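Local coordinates for protein tRNA dimethylallyltransferase (PDB 3D3Q) that probably catalyses transfer of a dimethylallyl group from dimethylallyl diphosphate to adenosine 37 of tRNAs that read codons beginning with uridine, at residues A[13-18]-A[203-208]; A[32-37]-A[63-68]; A[42-47]-A[72-77]; A[245-250]-A[271-276]. All coordinates share one frame; numbering follows the deposited sequence.

Contact 1 of 4, residues A[13-18]-A[203-208]; sequences VGPTAS and IEMSRE
Val13 and Ile203 pair near the ends of two neighbouring parallel strands, 8-13 and 197-204: Ile203 N donates to Val13 O at 3.2 Å, with an N-H...O angle of 151°. Val13 also pairs with Ile201, so it bonds to the residues on either side of position 202, the usual parallel-strand pattern. Beyond it the first strand opens into the P-loop (Walker A) of the P-loop NTPase fold, predicted to bind ATP and, by similarity, also part of the substrate site. The chains are still close at the next residue, Gly14 CA lying 4.9 Å from Ile203 CA; with phi at 164° Gly14 takes a conformation accessible because it carries no CB. Ile203 points its side chain toward the loop. Its CG1 stands beside the backbone N, anti to the carbonyl carbon (chi1 -55°), and this brings Ile203 CD1 against Ser18, 3.3 Å from Ser18 O and 3.7 Å from Ser18 OG. Pro15 meets the second segment through CD, 3.4 Å from Ile203 O, and through CG, which packs on the selenium of Met205. Outside the pair, Lys20 bonds to Gly14 O, while helix 207-224, which begins after the N-cap residue Ser206, places Leu210 against Pro15. Within the loop itself, Ser18 OG reaches back to Pro15 O in a weak hydrogen bond of 2.8 Å.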
loop_
_atom_site.group_PDB
_atom_site.type_symbol
_atom_site.label_atom_id
_atom_site.label_comp_id
_atom_site.label_asym_id
_atom_site.label_seq_id
_atom_site.Cartn_x
_atom_site.Cartn_y
_atom_site.Cartn_z
ATOM N N VAL A 13 -3.462 0.772 -3.795
ATOM C CA VAL A 13 -2.777 0.196 -2.645
ATOM C C VAL A 13 -3.781 -0.090 -1.556
ATOM O O VAL A 13 -4.879 0.442 -1.576
ATOM C CB VAL A 13 -1.710 1.157 -2.080
ATOM C CG1 VAL A 13 -0.605 1.387 -3.103
ATOM C CG2 VAL A 13 -2.353 2.470 -1.700
ATOM N N GLY A 14 -3.408 -0.930 -0.604
ATOM C CA GLY A 14 -4.321 -1.258 0.470
ATOM C C GLY A 14 -3.835 -2.504 1.173
ATOM O O GLY A 14 -3.077 -3.277 0.604
ATOM N N PRO A 15 -4.262 -2.731 2.420
ATOM C CA PRO A 15 -3.812 -3.925 3.139
ATOM C C PRO A 15 -4.207 -5.226 2.443
ATOM O O PRO A 15 -5.142 -5.242 1.649
ATOM C CB PRO A 15 -4.453 -3.752 4.515
ATOM C CG PRO A 15 -5.694 -2.966 4.218
ATOM C CD PRO A 15 -5.208 -1.943 3.232
ATOM N N THR A 16 -3.472 -6.298 2.732
ATOM C CA THR A 16 -3.734 -7.606 2.142
ATOM C C THR A 16 -5.212 -7.994 2.205
ATOM O O THR A 16 -5.867 -7.819 3.233
ATOM C CB THR A 16 -2.955 -8.717 2.850
ATOM O OG1 THR A 16 -1.567 -8.397 2.861
ATOM C CG2 THR A 16 -3.159 -10.032 2.128
ATOM N N ALA A 17 -5.726 -8.538 1.105
ATOM C CA ALA A 17 -7.120 -8.949 1.040
ATOM C C ALA A 17 -8.058 -7.853 1.549
ATOM O O ALA A 17 -8.866 -8.077 2.459
ATOM C CB ALA A 17 -7.329 -10.224 1.857
ATOM N N SER A 18 -7.941 -6.663 0.976
ATOM C CA SER A 18 -8.789 -5.556 1.375
ATOM C C SER A 18 -9.630 -5.189 0.169
ATOM O O SER A 18 -10.351 -4.190 0.171
ATOM C CB SER A 18 -7.955 -4.357 1.775
ATOM O OG SER A 18 -7.350 -3.820 0.631
ATOM N N ILE A 203 -7.407 1.760 -0.143
ATOM C CA ILE A 203 -8.571 1.260 0.577
ATOM C C ILE A 203 -8.271 1.317 2.063
ATOM O O ILE A 203 -7.347 0.667 2.548
ATOM C CB ILE A 203 -8.883 -0.181 0.198
ATOM C CG1 ILE A 203 -9.039 -0.305 -1.316
ATOM C CG2 ILE A 203 -10.154 -0.615 0.884
ATOM C CD1 ILE A 203 -9.251 -1.730 -1.774
ATOM N N GLU A 204 -9.064 2.092 2.783
ATOM C CA GLU A 204 -8.858 2.279 4.208
ATOM C C GLU A 204 -9.931 1.608 5.067
ATOM O O GLU A 204 -10.937 1.127 4.562
ATOM C CB GLU A 204 -8.842 3.777 4.498
ATOM C CG GLU A 204 -8.485 4.155 5.919
ATOM C CD GLU A 204 -9.012 5.523 6.297
ATOM O OE1 GLU A 204 -10.256 5.690 6.302
ATOM O OE2 GLU A 204 -8.181 6.418 6.582
HETATM N N MSE A 205 -9.711 1.590 6.376
HETATM C CA MSE A 205 -10.666 1.003 7.293
HETATM C C MSE A 205 -10.187 1.250 8.713
HETATM O O MSE A 205 -9.014 1.545 8.929
HETATM C CB MSE A 205 -10.806 -0.489 7.012
HETATM C CG MSE A 205 -9.482 -1.215 7.025
HETATM SE SE MSE A 205 -9.558 -2.944 6.150
HETATM C CE MSE A 205 -10.528 -3.892 7.534
ATOM N N SER A 206 -11.096 1.144 9.678
ATOM C CA SER A 206 -10.755 1.384 11.073
ATOM C C SER A 206 -9.799 0.328 11.588
ATOM O O SER A 206 -9.814 -0.807 11.119
ATOM C CB SER A 206 -12.017 1.404 11.939
ATOM O OG SER A 206 -12.575 0.107 12.109
ATOM N N ARG A 207 -8.968 0.700 12.557
ATOM C CA ARG A 207 -8.002 -0.235 13.120
ATOM C C ARG A 207 -8.729 -1.446 13.687
ATOM O O ARG A 207 -8.196 -2.556 13.684
ATOM C CB ARG A 207 -7.170 0.420 14.237
ATOM C CG ARG A 207 -5.747 -0.152 14.341
ATOM C CD ARG A 207 -5.215 -0.333 15.764
ATOM N NE ARG A 207 -5.179 0.841 16.581
ATOM C CZ ARG A 207 -5.422 1.028 17.880
ATOM N NH1 ARG A 207 -5.272 2.268 18.283
ATOM N NH2 ARG A 207 -5.816 0.103 18.757
ATOM N N GLU A 208 -9.945 -1.228 14.179
ATOM C CA GLU A 208 -10.732 -2.316 14.748
ATOM C C GLU A 208 -10.991 -3.383 13.685
ATOM O O GLU A 208 -10.580 -4.536 13.837
ATOM C CB GLU A 208 -12.082 -1.805 15.277
ATOM C CG GLU A 208 -12.045 -0.813 16.452
ATOM C CD GLU A 208 -11.960 0.654 16.014
ATOM O OE1 GLU A 208 -10.828 1.177 15.919
ATOM O OE2 GLU A 208 -13.024 1.274 15.756
#

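Contact 2 of 4, residues A[32-37]-A[63-68]; sequences NGEIIS and PHYMID
Ile35 and Tyr65 hold the two parallel strands together through the backbone: Tyr65 N donates to Ile35 O at 3.0 Å, and Ser37 N follows with a bond of 2.9 Å to Tyr65 O. A longer bond, 3.3 Å from Ile35 N to Pro63 O, completes the ladder. On the face carrying Ile35 and His64 the two side chains run side by side, and Ile35 CB sits over the imidazole, 4.1 Å from the ring centroid and 12° off its normal, a CH-pi contact. The opposite face carries Ile36 and Tyr65. With its ring CG beside the backbone N (chi1 -54°), Tyr65 extends back along the neighbouring strand, and its OH donates to Glu34 OE1 at 2.9 Å, arriving from above the carboxylate plane. The same oxygen forms a salt bridge with Arg95, so two donors grip it and the negative charge is probably stabilised. Further along, Ile36 CG2 packs on Met66 CG at 3.6 Å. Strand 64-65 is an edge strand of the parallel sheet, and strand 98-102 flanks 33-37 on its other side. Helix 78-94 lies over the Ile36 face, where Tyr88 stacks on Tyr65, and helix 20-30 over the Ile35 face.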
loop_
_atom_site.group_PDB
_atom_site.type_symbol
_atom_site.label_atom_id
_atom_site.label_comp_id
_atom_site.label_asym_id
_atom_site.label_seq_id
_atom_site.Cartn_x
_atom_site.Cartn_y
_atom_site.Cartn_z
ATOM N N ASN A 32 -10.243 -1.889 -20.122
ATOM C CA ASN A 32 -9.326 -2.840 -20.771
ATOM C C ASN A 32 -7.863 -2.511 -20.496
ATOM O O ASN A 32 -7.112 -2.089 -21.380
ATOM C CB ASN A 32 -9.587 -2.926 -22.289
ATOM C CG ASN A 32 -9.093 -1.700 -23.041
ATOM O OD1 ASN A 32 -9.331 -0.565 -22.615
ATOM N ND2 ASN A 32 -8.418 -1.918 -24.169
ATOM N N GLY A 33 -7.477 -2.698 -19.240
ATOM C CA GLY A 33 -6.111 -2.443 -18.844
ATOM C C GLY A 33 -5.443 -3.740 -18.434
ATOM O O GLY A 33 -6.012 -4.819 -18.584
ATOM N N GLU A 34 -4.219 -3.632 -17.932
ATOM C CA GLU A 34 -3.473 -4.788 -17.478
ATOM C C GLU A 34 -2.834 -4.395 -16.160
ATOM O O GLU A 34 -2.470 -3.237 -15.945
ATOM C CB GLU A 34 -2.422 -5.188 -18.502
ATOM C CG GLU A 34 -3.004 -5.329 -19.894
ATOM C CD GLU A 34 -1.985 -5.793 -20.907
ATOM O OE1 GLU A 34 -0.797 -5.409 -20.769
ATOM O OE2 GLU A 34 -2.363 -6.523 -21.859
ATOM N N ILE A 35 -2.694 -5.375 -15.281
ATOM C CA ILE A 35 -2.174 -5.135 -13.948
ATOM C C ILE A 35 -0.735 -5.551 -13.731
ATOM O O ILE A 35 -0.300 -6.589 -14.207
ATOM C CB ILE A 35 -3.053 -5.873 -12.906
ATOM C CG1 ILE A 35 -4.511 -5.476 -13.098
ATOM C CG2 ILE A 35 -2.597 -5.545 -11.501
ATOM C CD1 ILE A 35 -5.438 -6.157 -12.182
ATOM N N ILE A 36 -0.006 -4.732 -12.987
ATOM C CA ILE A 36 1.369 -5.037 -12.643
ATOM C C ILE A 36 1.380 -5.239 -11.121
ATOM O O ILE A 36 1.089 -4.312 -10.370
ATOM C CB ILE A 36 2.305 -3.879 -13.010
ATOM C CG1 ILE A 36 2.350 -3.712 -14.527
ATOM C CG2 ILE A 36 3.683 -4.132 -12.455
ATOM C CD1 ILE A 36 3.090 -2.481 -14.980
ATOM N N SER A 37 1.693 -6.448 -10.670
ATOM C CA SER A 37 1.726 -6.726 -9.243
ATOM C C SER A 37 2.770 -5.849 -8.543
ATOM O O SER A 37 3.927 -5.796 -8.959
ATOM C CB SER A 37 2.018 -8.211 -9.024
ATOM O OG SER A 37 2.479 -8.456 -7.715
ATOM N N PRO A 63 -4.435 -9.891 -17.881
ATOM C CA PRO A 63 -3.032 -10.295 -17.740
ATOM C C PRO A 63 -2.286 -9.613 -16.587
ATOM O O PRO A 63 -2.338 -8.393 -16.450
ATOM C CB PRO A 63 -2.439 -9.938 -19.106
ATOM C CG PRO A 63 -3.261 -8.764 -19.535
ATOM C CD PRO A 63 -4.656 -9.202 -19.163
ATOM N N HIS A 64 -1.599 -10.404 -15.761
ATOM C CA HIS A 64 -0.841 -9.865 -14.631
ATOM C C HIS A 64 0.687 -10.049 -14.797
ATOM O O HIS A 64 1.156 -11.067 -15.310
ATOM C CB HIS A 64 -1.301 -10.506 -13.306
ATOM C CG HIS A 64 -2.694 -10.138 -12.892
ATOM N ND1 HIS A 64 -3.099 -10.136 -11.574
ATOM C CD2 HIS A 64 -3.787 -9.790 -13.614
ATOM C CE1 HIS A 64 -4.375 -9.802 -11.501
ATOM N NE2 HIS A 64 -4.815 -9.585 -12.726
ATOM N N TYR A 65 1.454 -9.047 -14.365
ATOM C CA TYR A 65 2.907 -9.093 -14.456
ATOM C C TYR A 65 3.526 -9.021 -13.077
ATOM O O TYR A 65 2.851 -8.656 -12.109
ATOM C CB TYR A 65 3.439 -7.935 -15.300
ATOM C CG TYR A 65 2.802 -7.851 -16.660
ATOM C CD1 TYR A 65 1.771 -6.953 -16.907
ATOM C CD2 TYR A 65 3.215 -8.690 -17.703
ATOM C CE1 TYR A 65 1.164 -6.886 -18.161
ATOM C CE2 TYR A 65 2.612 -8.637 -18.962
ATOM C CZ TYR A 65 1.594 -7.732 -19.186
ATOM O OH TYR A 65 1.031 -7.648 -20.433
HETATM N N MSE A 66 4.810 -9.369 -12.993
HETATM C CA MSE A 66 5.528 -9.350 -11.725
HETATM C C MSE A 66 5.076 -10.451 -10.757
HETATM O O MSE A 66 5.203 -10.299 -9.541
HETATM C CB MSE A 66 5.340 -7.992 -11.054
HETATM C CG MSE A 66 5.923 -6.818 -11.835
HETATM SE SE MSE A 66 7.872 -6.804 -11.892
HETATM C CE MSE A 66 8.191 -6.441 -10.006
ATOM N N ILE A 67 4.540 -11.549 -11.291
ATOM C CA ILE A 67 4.074 -12.670 -10.464
ATOM C C ILE A 67 4.729 -13.980 -10.920
ATOM O O ILE A 67 4.584 -14.379 -12.075
ATOM C CB ILE A 67 2.525 -12.799 -10.521
ATOM C CG1 ILE A 67 1.883 -11.485 -10.083
ATOM C CG2 ILE A 67 2.055 -13.930 -9.613
ATOM C CD1 ILE A 67 0.415 -11.444 -10.250
ATOM N N ASP A 68 5.450 -14.636 -10.009
ATOM C CA ASP A 68 6.157 -15.884 -10.313
ATOM C C ASP A 68 7.210 -15.648 -11.389
ATOM O O ASP A 68 7.283 -16.388 -12.376
ATOM C CB ASP A 68 5.196 -16.968 -10.809
ATOM C CG ASP A 68 4.278 -17.482 -9.722
ATOM O OD1 ASP A 68 4.778 -17.807 -8.622
ATOM O OD2 ASP A 68 3.061 -17.582 -9.969
#

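Contact 3 of 4, residues A[42-47]-A[72-77]; sequences QVYQGM and PDASFS
Val43 lays its CG1 methyl over one face of the Phe76 ring, 4.2 Å from the centroid and 22° off the normal, displaced toward the rim near CZ. CG1 stands anti to the carbonyl carbon (chi1 -76°), while CG2, on the other branch, covers a face of the Tyr44 ring next in sequence. One valine is thus shared by two aromatic rings. Tyr44 runs alongside 72-77: its CE1 edge meets Ala74 O at 3.3 Å, near the ring plane, and its OH end comes within 3.5 Å of Phe76 CB. Pro72 borders the same ring, its carbonyl O lying 3.7 Å from Tyr44 CE1. Both segments are irregular loops at the edge of the parallel sheet, one following strand 33-37 and the other leading to helix 78-94, which Ser77 caps at its N-terminus through Glu80 N. Gln42 closes the stretch 39-42, which by similarity contacts the substrate tRNA. Farther along, the Pro72 ring turns CG toward Gln45 O, 3.5 Å away, while its CA borders the Tyr44 ring. Pro72 O bonds to Ser243 OG, and Leu233 of helix 226-235 packs against both Pro72 and Met47.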
loop_
_atom_site.group_PDB
_atom_site.type_symbol
_atom_site.label_atom_id
_atom_site.label_comp_id
_atom_site.label_asym_id
_atom_site.label_seq_id
_atom_site.Cartn_x
_atom_site.Cartn_y
_atom_site.Cartn_z
ATOM N N GLN A 42 4.974 -11.701 -4.206
ATOM C CA GLN A 42 4.258 -12.454 -5.227
ATOM C C GLN A 42 5.150 -12.691 -6.438
ATOM O O GLN A 42 4.751 -13.354 -7.390
ATOM C CB GLN A 42 2.978 -11.705 -5.610
ATOM C CG GLN A 42 1.823 -11.993 -4.639
ATOM C CD GLN A 42 0.564 -11.186 -4.921
ATOM O OE1 GLN A 42 0.145 -11.022 -6.077
ATOM N NE2 GLN A 42 -0.067 -10.704 -3.859
ATOM N N VAL A 43 6.371 -12.166 -6.379
ATOM C CA VAL A 43 7.320 -12.336 -7.458
ATOM C C VAL A 43 7.965 -13.713 -7.393
ATOM O O VAL A 43 8.460 -14.212 -8.395
ATOM C CB VAL A 43 8.427 -11.266 -7.394
ATOM C CG1 VAL A 43 7.898 -9.928 -7.892
ATOM C CG2 VAL A 43 8.923 -11.126 -5.967
ATOM N N TYR A 44 7.945 -14.327 -6.214
ATOM C CA TYR A 44 8.553 -15.645 -6.027
ATOM C C TYR A 44 7.600 -16.815 -6.325
ATOM O O TYR A 44 6.465 -16.845 -5.858
ATOM C CB TYR A 44 9.083 -15.781 -4.604
ATOM C CG TYR A 44 10.136 -14.766 -4.233
ATOM C CD1 TYR A 44 11.428 -14.837 -4.767
ATOM C CD2 TYR A 44 9.843 -13.724 -3.353
ATOM C CE1 TYR A 44 12.396 -13.888 -4.430
ATOM C CE2 TYR A 44 10.804 -12.778 -3.010
ATOM C CZ TYR A 44 12.074 -12.857 -3.546
ATOM O OH TYR A 44 13.015 -11.898 -3.204
ATOM N N GLN A 45 8.079 -17.784 -7.098
ATOM C CA GLN A 45 7.277 -18.937 -7.456
ATOM C C GLN A 45 7.335 -19.977 -6.337
ATOM O O GLN A 45 8.392 -20.214 -5.750
ATOM C CB GLN A 45 7.778 -19.510 -8.786
ATOM C CG GLN A 45 9.283 -19.752 -8.785
ATOM C CD GLN A 45 9.927 -19.595 -10.155
ATOM O OE1 GLN A 45 9.738 -18.575 -10.824
ATOM N NE2 GLN A 45 10.709 -20.592 -10.566
ATOM N N GLY A 46 6.189 -20.580 -6.026
ATOM C CA GLY A 46 6.148 -21.575 -4.964
ATOM C C GLY A 46 5.585 -20.988 -3.685
ATOM O O GLY A 46 5.089 -21.706 -2.808
HETATM N N MSE A 47 5.676 -19.665 -3.584
HETATM C CA MSE A 47 5.174 -18.941 -2.426
HETATM C C MSE A 47 3.888 -18.233 -2.843
HETATM O O MSE A 47 3.886 -17.034 -3.103
HETATM C CB MSE A 47 6.214 -17.932 -1.961
HETATM C CG MSE A 47 7.586 -18.548 -1.837
HETATM SE SE MSE A 47 8.870 -17.319 -1.122
HETATM C CE MSE A 47 8.891 -17.889 0.717
ATOM N N PRO A 72 12.654 -18.680 -5.226
ATOM C CA PRO A 72 12.793 -18.205 -3.843
ATOM C C PRO A 72 14.153 -17.618 -3.465
ATOM O O PRO A 72 14.228 -16.588 -2.779
ATOM C CB PRO A 72 12.436 -19.434 -3.022
ATOM C CG PRO A 72 11.396 -20.093 -3.883
ATOM C CD PRO A 72 12.033 -20.014 -5.255
ATOM N N ASP A 73 15.227 -18.264 -3.916
ATOM C CA ASP A 73 16.605 -17.830 -3.617
ATOM C C ASP A 73 17.031 -16.579 -4.383
ATOM O O ASP A 73 18.137 -16.053 -4.179
ATOM C CB ASP A 73 17.584 -18.977 -3.915
ATOM C CG ASP A 73 17.542 -19.425 -5.376
ATOM O OD1 ASP A 73 17.895 -18.607 -6.265
ATOM O OD2 ASP A 73 17.166 -20.596 -5.634
ATOM N N ALA A 74 16.159 -16.113 -5.273
ATOM C CA ALA A 74 16.451 -14.922 -6.062
ATOM C C ALA A 74 16.337 -13.690 -5.189
ATOM O O ALA A 74 15.719 -13.719 -4.128
ATOM C CB ALA A 74 15.493 -14.826 -7.244
ATOM N N SER A 75 16.933 -12.603 -5.649
ATOM C CA SER A 75 16.901 -11.372 -4.889
ATOM C C SER A 75 15.978 -10.343 -5.524
ATOM O O SER A 75 15.817 -10.299 -6.743
ATOM C CB SER A 75 18.315 -10.810 -4.763
ATOM O OG SER A 75 18.281 -9.515 -4.190
ATOM N N PHE A 76 15.365 -9.521 -4.684
ATOM C CA PHE A 76 14.468 -8.503 -5.175
ATOM C C PHE A 76 14.670 -7.228 -4.372
ATOM O O PHE A 76 15.260 -7.257 -3.287
ATOM C CB PHE A 76 13.026 -8.982 -5.076
ATOM C CG PHE A 76 12.115 -8.319 -6.051
ATOM C CD1 PHE A 76 12.354 -8.420 -7.416
ATOM C CD2 PHE A 76 11.042 -7.556 -5.615
ATOM C CE1 PHE A 76 11.532 -7.771 -8.341
ATOM C CE2 PHE A 76 10.212 -6.902 -6.535
ATOM C CZ PHE A 76 10.465 -7.010 -7.901
ATOM N N SER A 77 14.176 -6.111 -4.901
ATOM C CA SER A 77 14.354 -4.831 -4.233
ATOM C C SER A 77 13.467 -3.744 -4.818
ATOM O O SER A 77 12.921 -3.886 -5.908
ATOM C CB SER A 77 15.797 -4.383 -4.383
ATOM O OG SER A 77 16.062 -4.091 -5.754
#

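Contact 4 of 4, residues A[245-250]-A[271-276]; sequences QAIGYK and QHSRQY
Ile247 faces His272 with their CA atoms 6.6 Å apart, where a turn of the loop 245-250 meets the side of helix 262-286 and no hydrogen bond joins the two. The turn is a type II beta turn with Gly248 at its third position, closed by Tyr249 N donating to Ala246 O at 3.1 Å, which leaves Ile247 at its outer corner with its side chain directed at the helix. There the two branches divide. Ile247 CD1 lies over the backbone, 3.8 Å from His272 O and close against Ser273, whose hydroxyl is engaged with Leu269 O one turn back; Ile247 CG2 reaches the Tyr276 ring, 4.3 Å from Tyr276 CD2. His272, Ser273 and Tyr276 therefore form one patch on the helix, spaced as residues i, i+1 and i+4. The loop as a whole is a region that by similarity contacts substrate tRNA, and Tyr276 touches Thr105, another site assigned to the tRNA in the same way. To one side, Lys250 extends fully beyond CG and brings NZ to the edge of the imidazole, 3.6 Å from His272 CD2. Glu251 also borders His272, whose ND1 bonds to Lys268 O.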
loop_
_atom_site.group_PDB
_atom_site.type_symbol
_atom_site.label_atom_id
_atom_site.label_comp_id
_atom_site.label_asym_id
_atom_site.label_seq_id
_atom_site.Cartn_x
_atom_site.Cartn_y
_atom_site.Cartn_z
ATOM N N GLN A 245 12.158 -14.946 4.965
ATOM C CA GLN A 245 12.217 -14.081 6.141
ATOM C C GLN A 245 11.000 -13.205 6.231
ATOM O O GLN A 245 10.841 -12.460 7.193
ATOM C CB GLN A 245 13.465 -13.203 6.085
ATOM C CG GLN A 245 14.727 -13.942 6.411
ATOM C CD GLN A 245 14.703 -14.446 7.828
ATOM O OE1 GLN A 245 14.591 -13.662 8.766
ATOM N NE2 GLN A 245 14.804 -15.760 7.999
ATOM N N ALA A 246 10.149 -13.286 5.215
ATOM C CA ALA A 246 8.931 -12.481 5.179
ATOM C C ALA A 246 7.924 -12.992 6.196
ATOM O O ALA A 246 7.869 -14.190 6.487
ATOM C CB ALA A 246 8.318 -12.508 3.784
ATOM N N ILE A 247 7.130 -12.074 6.736
ATOM C CA ILE A 247 6.128 -12.440 7.715
ATOM C C ILE A 247 5.217 -13.512 7.102
ATOM O O ILE A 247 4.676 -13.340 6.008
ATOM C CB ILE A 247 5.313 -11.191 8.163
ATOM C CG1 ILE A 247 3.834 -11.559 8.256
ATOM C CG2 ILE A 247 5.597 -9.996 7.233
ATOM C CD1 ILE A 247 2.911 -10.369 8.322
ATOM N N GLY A 248 5.082 -14.627 7.809
ATOM C CA GLY A 248 4.271 -15.722 7.312
ATOM C C GLY A 248 5.110 -16.945 6.945
ATOM O O GLY A 248 4.586 -17.985 6.551
ATOM N N TYR A 249 6.422 -16.822 7.064
ATOM C CA TYR A 249 7.296 -17.922 6.757
ATOM C C TYR A 249 8.348 -18.020 7.830
ATOM O O TYR A 249 8.639 -19.110 8.318
ATOM C CB TYR A 249 7.976 -17.747 5.395
ATOM C CG TYR A 249 7.037 -17.775 4.220
ATOM C CD1 TYR A 249 6.297 -16.663 3.883
ATOM C CD2 TYR A 249 6.879 -18.919 3.459
ATOM C CE1 TYR A 249 5.421 -16.682 2.811
ATOM C CE2 TYR A 249 6.005 -18.953 2.383
ATOM C CZ TYR A 249 5.281 -17.828 2.062
ATOM O OH TYR A 249 4.430 -17.832 0.984
ATOM N N LYS A 250 8.919 -16.883 8.213
ATOM C CA LYS A 250 9.955 -16.876 9.243
ATOM C C LYS A 250 9.418 -17.345 10.599
ATOM O O LYS A 250 10.170 -17.886 11.405
ATOM C CB LYS A 250 10.581 -15.475 9.386
ATOM C CG LYS A 250 9.633 -14.414 9.904
ATOM C CD LYS A 250 10.333 -13.097 10.223
ATOM C CE LYS A 250 9.320 -12.087 10.760
ATOM N NZ LYS A 250 9.920 -10.773 11.094
ATOM N N GLN A 271 0.305 -11.209 14.910
ATOM C CA GLN A 271 0.781 -9.953 15.447
ATOM C C GLN A 271 1.606 -9.233 14.380
ATOM O O GLN A 271 1.242 -8.140 13.953
ATOM C CB GLN A 271 1.620 -10.185 16.704
ATOM C CG GLN A 271 1.776 -8.935 17.549
ATOM C CD GLN A 271 2.961 -8.988 18.493
ATOM O OE1 GLN A 271 3.127 -8.102 19.333
ATOM N NE2 GLN A 271 3.794 -10.020 18.357
ATOM N N HIS A 272 2.709 -9.840 13.940
ATOM C CA HIS A 272 3.557 -9.236 12.898
ATOM C C HIS A 272 2.689 -8.763 11.735
ATOM O O HIS A 272 3.016 -7.789 11.070
ATOM C CB HIS A 272 4.563 -10.251 12.336
ATOM C CG HIS A 272 5.653 -10.634 13.284
ATOM N ND1 HIS A 272 5.411 -11.233 14.500
ATOM C CD2 HIS A 272 6.997 -10.533 13.173
ATOM C CE1 HIS A 272 6.560 -11.488 15.100
ATOM N NE2 HIS A 272 7.537 -11.073 14.316
ATOM N N SER A 273 1.594 -9.478 11.478
ATOM C CA SER A 273 0.717 -9.123 10.388
ATOM C C SER A 273 -0.039 -7.862 10.735
ATOM O O SER A 273 -0.249 -7.005 9.878
ATOM C CB SER A 273 -0.251 -10.261 10.083
ATOM O OG SER A 273 0.417 -11.393 9.555
ATOM N N ARG A 274 -0.455 -7.738 11.989
ATOM C CA ARG A 274 -1.176 -6.541 12.421
ATOM C C ARG A 274 -0.253 -5.320 12.405
ATOM O O ARG A 274 -0.634 -4.265 11.918
ATOM C CB ARG A 274 -1.747 -6.720 13.836
ATOM C CG ARG A 274 -2.864 -7.744 13.964
ATOM C CD ARG A 274 -3.474 -7.695 15.357
ATOM N NE ARG A 274 -2.530 -8.117 16.390
ATOM C CZ ARG A 274 -2.456 -9.355 16.880
ATOM N NH1 ARG A 274 -3.272 -10.298 16.431
ATOM N NH2 ARG A 274 -1.567 -9.651 17.823
ATOM N N GLN A 275 0.958 -5.467 12.939
ATOM C CA GLN A 275 1.914 -4.366 12.982
ATOM C C GLN A 275 2.279 -3.930 11.576
ATOM O O GLN A 275 2.327 -2.738 11.270
ATOM C CB GLN A 275 3.180 -4.786 13.715
ATOM C CG GLN A 275 2.957 -5.169 15.167
ATOM C CD GLN A 275 4.161 -5.886 15.769
ATOM O OE1 GLN A 275 5.288 -5.406 15.680
ATOM N NE2 GLN A 275 3.921 -7.039 16.390
ATOM N N TYR A 276 2.534 -4.905 10.718
ATOM C CA TYR A 276 2.901 -4.623 9.345
ATOM C C TYR A 276 1.815 -3.830 8.638
ATOM O O TYR A 276 2.085 -2.799 8.033
ATOM C CB TYR A 276 3.175 -5.940 8.614
ATOM C CG TYR A 276 3.517 -5.783 7.155
ATOM C CD1 TYR A 276 2.516 -5.666 6.194
ATOM C CD2 TYR A 276 4.842 -5.750 6.735
ATOM C CE1 TYR A 276 2.826 -5.527 4.849
ATOM C CE2 TYR A 276 5.169 -5.607 5.398
ATOM C CZ TYR A 276 4.155 -5.499 4.456
ATOM O OH TYR A 276 4.461 -5.385 3.120
#

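Overall arrangement
Contacts 1 and 2 both belong to the six-stranded parallel sheet, one at strands 8-13 and 197-204, the other at its border, with centres about 21 Å apart. Contact 2 is nested within the chain loop closed by contact 1, as is contact 3, whose segments alternate with those of contact 2; the two meet directly, Asp68 N lying 3.0 Å from Gln42 O in a probable hydrogen bond. Contact 4 follows in series and reaches contact 3 through Tyr249 on Met47, their centres about 16 Å apart. The same separation divides contacts 1 and 4. This sets the P-loop near two regions that by similarity contact tRNA, 39-42 and 245-250, without its touching contact 3 or 4.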